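Local structure of Cel44C (Paenibacillus polymyxa, 2YIH) at residues S256-V259 against D260-D264; L377-L380 against G381-V385. The protein hydrolyses the beta-1,4-glucan backbone of xyloglucan and probably of cellulose as an endo-acting glycoside hydrolase, through its family 44 module. The protein carries 8 engineered substitutions. All coordinates share one frame; numbering follows the deposited sequence.

Contact 1 of 2, residues S256-V259 against D260-D264; sequences SWFV and DYYLD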
loop_
_atom_site.group_PDB
_atom_site.type_symbol
_atom_site.label_atom_id
_atom_site.label_comp_id
_atom_site.label_asym_id
_atom_site.label_seq_id
_atom_site.Cartn_x
_atom_site.Cartn_y
_atom_site.Cartn_z
ATOM N N SER A 256 6.694 -7.051 -22.758
ATOM C CA SER A 256 5.679 -8.024 -22.365
ATOM C C SER A 256 4.401 -7.350 -21.886
ATOM O O SER A 256 3.335 -7.969 -21.882
ATOM C CB SER A 256 6.193 -8.941 -21.246
ATOM O OG SER A 256 7.324 -9.679 -21.707
ATOM N N TRP A 257 4.566 -6.162 -21.305
ATOM C CA TRP A 257 3.450 -5.402 -20.746
ATOM C C TRP A 257 3.877 -3.986 -20.466
ATOM O O TRP A 257 5.077 -3.674 -20.540
ATOM C CB TRP A 257 2.858 -6.060 -19.476
ATOM C CG TRP A 257 3.815 -6.331 -18.288
ATOM C CD1 TRP A 257 5.187 -6.366 -18.295
ATOM C CD2 TRP A 257 3.406 -6.733 -16.975
ATOM N NE1 TRP A 257 5.649 -6.733 -17.046
ATOM C CE2 TRP A 257 4.575 -6.980 -16.226
ATOM C CE3 TRP A 257 2.153 -6.918 -16.365
ATOM C CZ2 TRP A 257 4.537 -7.387 -14.882
ATOM C CZ3 TRP A 257 2.103 -7.347 -15.031
ATOM C CH2 TRP A 257 3.290 -7.575 -14.307
ATOM N N PHE A 258 2.893 -3.121 -20.177
ATOM C CA PHE A 258 3.165 -1.687 -19.953
ATOM C C PHE A 258 4.162 -1.461 -18.794
ATOM O O PHE A 258 4.953 -0.515 -18.819
ATOM C CB PHE A 258 1.831 -0.918 -19.721
ATOM C CG PHE A 258 2.034 0.504 -19.304
ATOM C CD1 PHE A 258 2.412 1.462 -20.228
ATOM C CD2 PHE A 258 2.030 0.845 -17.943
ATOM C CE1 PHE A 258 2.745 2.790 -19.803
ATOM C CE2 PHE A 258 2.351 2.134 -17.503
ATOM C CZ PHE A 258 2.734 3.124 -18.429
ATOM N N VAL A 259 4.100 -2.327 -17.779
ATOM C CA VAL A 259 5.028 -2.261 -16.637
ATOM C C VAL A 259 6.464 -2.101 -17.177
ATOM O O VAL A 259 7.198 -1.221 -16.738
ATOM C CB VAL A 259 4.927 -3.552 -15.769
ATOM C CG1 VAL A 259 6.136 -3.690 -14.771
ATOM C CG2 VAL A 259 3.570 -3.596 -15.026
ATOM N N ASP A 260 6.833 -2.934 -18.156
ATOM C CA ASP A 260 8.190 -2.907 -18.727
ATOM C C ASP A 260 8.475 -1.643 -19.519
ATOM O O ASP A 260 9.558 -1.053 -19.379
ATOM C CB ASP A 260 8.401 -4.123 -19.645
ATOM C CG ASP A 260 8.447 -5.429 -18.869
ATOM O OD1 ASP A 260 8.660 -5.399 -17.638
ATOM O OD2 ASP A 260 8.213 -6.489 -19.479
ATOM N N TYR A 261 7.494 -1.210 -20.321
ATOM C CA TYR A 261 7.648 0.023 -21.102
ATOM C C TYR A 261 7.932 1.206 -20.169
ATOM O O TYR A 261 8.819 2.023 -20.417
ATOM C CB TYR A 261 6.389 0.287 -21.964
ATOM C CG TYR A 261 6.337 1.675 -22.596
ATOM C CD1 TYR A 261 6.909 1.914 -23.847
ATOM C CD2 TYR A 261 5.672 2.742 -21.968
ATOM C CE1 TYR A 261 6.859 3.198 -24.422
ATOM C CE2 TYR A 261 5.616 4.017 -22.539
ATOM C CZ TYR A 261 6.212 4.235 -23.765
ATOM O OH TYR A 261 6.178 5.474 -24.331
ATOM N N TYR A 262 7.124 1.316 -19.121
ATOM C CA TYR A 262 7.270 2.424 -18.174
ATOM C C TYR A 262 8.638 2.410 -17.484
ATOM O O TYR A 262 9.320 3.429 -17.411
ATOM C CB TYR A 262 6.162 2.371 -17.139
ATOM C CG TYR A 262 6.183 3.491 -16.104
ATOM C CD1 TYR A 262 5.515 4.711 -16.340
ATOM C CD2 TYR A 262 6.760 3.279 -14.844
ATOM C CE1 TYR A 262 5.501 5.702 -15.375
ATOM C CE2 TYR A 262 6.739 4.242 -13.885
ATOM C CZ TYR A 262 6.088 5.439 -14.144
ATOM O OH TYR A 262 6.023 6.358 -13.163
ATOM N N LEU A 263 9.038 1.239 -16.998
ATOM C CA LEU A 263 10.316 1.109 -16.304
ATOM C C LEU A 263 11.475 1.485 -17.214
ATOM O O LEU A 263 12.337 2.291 -16.845
ATOM C CB LEU A 263 10.491 -0.305 -15.749
ATOM C CG LEU A 263 9.630 -0.628 -14.534
ATOM C CD1 LEU A 263 9.420 -2.125 -14.415
ATOM C CD2 LEU A 263 10.257 -0.058 -13.266
ATOM N N ASP A 264 11.450 0.967 -18.442
ATOM C CA ASP A 264 12.534 1.233 -19.381
ATOM C C ASP A 264 12.545 2.700 -19.790
ATOM O O ASP A 264 13.604 3.330 -19.880
ATOM C CB ASP A 264 12.371 0.312 -20.611
ATOM C CG ASP A 264 13.591 0.315 -21.520
ATOM O OD1 ASP A 264 14.717 0.412 -21.021
ATOM O OD2 ASP A 264 13.402 0.131 -22.746
HETATM O O HOH W 1 9.386 -6.718 -21.863
#
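Polar contacts between W257 and D260 gather at the first turn of helix 258-273, where W257 is the N-cap residue. The D260 carboxylate meets the pyrrole edge of the indole, its plane turned 82° from the ring: OD2 lies 3.3 Å from W257 CD1, near the ring plane, while W257 NE1 makes a weak bond to D260 OD1. Both W257 NE1 and D260 OD1 also bond to S344 OG. A water donates to D260 OD2 at 2.7 Å and accepts from S256 N, tying the loop to the helix start.

Aromatic contacts cluster around F258. Its CG is anti to the backbone N (chi1 172°), which turns one rim of the ring to two tyrosines: CE1 touches Y261 CD2 at 3.6 Å, and CZ touches Y262 CB at 3.7 Å. Both ring pairs are oblique. Cut back to an alanine, this position would lose the rim that touches both tyrosines, and a gap beside Y261 and Y262 is likely to open.

Among the aliphatic contacts, V259 CG1 meets L263 CD1 at 3.7 Å, side by side and pointing the same way, next to the L263 N to V259 O bond. Around this turn, W257 packs on helices 236-241 and 337-348, L263 on helix 337-348, and F258 and Y261 on helix 205-222.

Contact 2 of 2, residues L377-L380 against G381-V385; sequences LGIL and GKNDV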
loop_
_atom_site.group_PDB
_atom_site.type_symbol
_atom_site.label_atom_id
_atom_site.label_comp_id
_atom_site.label_asym_id
_atom_site.label_seq_id
_atom_site.Cartn_x
_atom_site.Cartn_y
_atom_site.Cartn_z
ATOM N N LEU A 377 0.389 -9.533 5.391
ATOM C CA LEU A 377 1.493 -8.753 5.958
ATOM C C LEU A 377 2.783 -9.579 6.047
ATOM O O LEU A 377 3.870 -9.049 5.821
ATOM C CB LEU A 377 1.132 -8.173 7.337
ATOM C CG LEU A 377 -0.071 -7.196 7.287
ATOM C CD1 LEU A 377 -0.510 -6.790 8.730
ATOM C CD2 LEU A 377 0.365 -5.923 6.487
ATOM N N GLY A 378 2.656 -10.865 6.388
ATOM C CA GLY A 378 3.838 -11.785 6.415
ATOM C C GLY A 378 4.465 -11.905 5.023
ATOM O O GLY A 378 5.700 -11.852 4.843
ATOM N N ILE A 379 3.596 -12.103 4.039
ATOM C CA ILE A 379 4.005 -12.281 2.664
ATOM C C ILE A 379 4.719 -11.028 2.142
ATOM O O ILE A 379 5.799 -11.128 1.550
ATOM C CB ILE A 379 2.799 -12.623 1.771
ATOM C CG1 ILE A 379 2.233 -14.022 2.135
ATOM C CG2 ILE A 379 3.162 -12.503 0.273
ATOM C CD1 ILE A 379 0.827 -14.261 1.576
ATOM N N LEU A 380 4.107 -9.848 2.321
ATOM C CA LEU A 380 4.738 -8.637 1.823
ATOM C C LEU A 380 6.090 -8.464 2.449
ATOM O O LEU A 380 7.050 -8.017 1.787
ATOM C CB LEU A 380 3.882 -7.401 2.120
ATOM C CG LEU A 380 2.536 -7.401 1.418
ATOM C CD1 LEU A 380 1.655 -6.266 2.051
ATOM C CD2 LEU A 380 2.667 -7.227 -0.105
ATOM N N GLY A 381 6.180 -8.760 3.743
ATOM C CA GLY A 381 7.429 -8.474 4.456
ATOM C C GLY A 381 8.594 -9.248 3.861
ATOM O O GLY A 381 9.711 -8.703 3.775
ATOM N N LYS A 382 8.342 -10.495 3.443
ATOM C CA LYS A 382 9.410 -11.380 3.011
ATOM C C LYS A 382 9.538 -11.566 1.497
ATOM O O LYS A 382 10.352 -12.367 1.042
ATOM C CB LYS A 382 9.326 -12.728 3.756
ATOM C CG LYS A 382 8.260 -13.678 3.281
ATOM C CD LYS A 382 8.138 -14.776 4.402
ATOM C CE LYS A 382 7.162 -15.875 4.019
ATOM N NZ LYS A 382 6.970 -16.851 5.137
ATOM N N ASN A 383 8.818 -10.744 0.729
ATOM C CA ASN A 383 8.876 -10.738 -0.719
ATOM C C ASN A 383 9.364 -9.404 -1.299
ATOM O O ASN A 383 8.951 -8.996 -2.388
ATOM C CB ASN A 383 7.505 -11.114 -1.285
ATOM C CG ASN A 383 7.250 -12.601 -1.179
ATOM O OD1 ASN A 383 6.787 -13.107 -0.149
ATOM N ND2 ASN A 383 7.745 -13.323 -2.155
ATOM N N ASP A 384 10.212 -8.717 -0.538
ATOM C CA ASP A 384 10.944 -7.549 -1.065
ATOM C C ASP A 384 10.017 -6.406 -1.446
ATOM O O ASP A 384 10.258 -5.712 -2.438
ATOM C CB ASP A 384 11.826 -7.948 -2.268
ATOM C CG ASP A 384 12.871 -9.017 -1.888
ATOM O OD1 ASP A 384 13.785 -8.696 -1.111
ATOM O OD2 ASP A 384 12.716 -10.192 -2.287
ATOM N N VAL A 385 8.911 -6.265 -0.722
ATOM C CA VAL A 385 8.049 -5.100 -0.922
ATOM C C VAL A 385 8.461 -3.985 0.021
ATOM O O VAL A 385 8.618 -4.201 1.221
ATOM C CB VAL A 385 6.565 -5.485 -0.723
ATOM C CG1 VAL A 385 5.653 -4.240 -0.829
ATOM C CG2 VAL A 385 6.179 -6.562 -1.765
#
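L380 and V385 meet obliquely where helix 367-382 gives way to the chain that follows, an example of a helix end packed by a residue from beyond its last turn. L380 CD2 lies 3.9 Å from V385 CG2, and V385 CB comes to 3.6 Å from L380 O, so the valine lies against both the side chain and the carbonyl of the leucine. With CG2 anti to the carbonyl carbon of V385, that methyl is the branch that reaches L380.

I379 and N383 are arranged differently: their side chains run alongside each other and point the same way. N383 CB stands 3.3 Å from I379 O, which brings the asparagine side chain back over the preceding turn. K382 takes a third course. Its CG sits between the backbone N and the carbonyl carbon (chi1 77°), 3.5 Å from G378 O; the chain then extends fully, and NZ hydrogen-bonds to H436.

The backbone bonds change as the helix closes. G381 N bonds to L377 O at 3.1 Å, K382 N is shared between G378 O and, weakly, I379 O, and N383 N makes a long, weak bond to L380 O at 3.4 Å. D384 follows with positive phi (64°), turning the chain, and its carboxylate forms a salt bridge with K21, which also bonds to K382 O. L377 and L380 pack on Y359 of strand 353-359. The arrangement belongs to a beta-alpha-beta crossover of the TIM barrel, in which helix 367-382 leads from strand 353-359 to the last barrel strand, 387-390.

Contacts 1 and 2 treat opposite ends of two barrel helices: contact 1 opens helix 258-273, and contact 2 closes helix 367-382. Their centres are 23 Å apart and they do not touch, yet both pack on helix 337-348, contact 1 through residues such as L341 and S344, contact 2 through L338. Both are largely buried, and each includes one exposed residue, S256 in the first and D384 in the second. The chemistry differs with place: the helix start in contact 1 combines an aromatic cluster with an indole, a carboxylate and a water; the helix end in contact 2 has aliphatic packing and loosening backbone bonds, with its charged groups turned to K21 and H436, which lie in strands of the nine-stranded sheet.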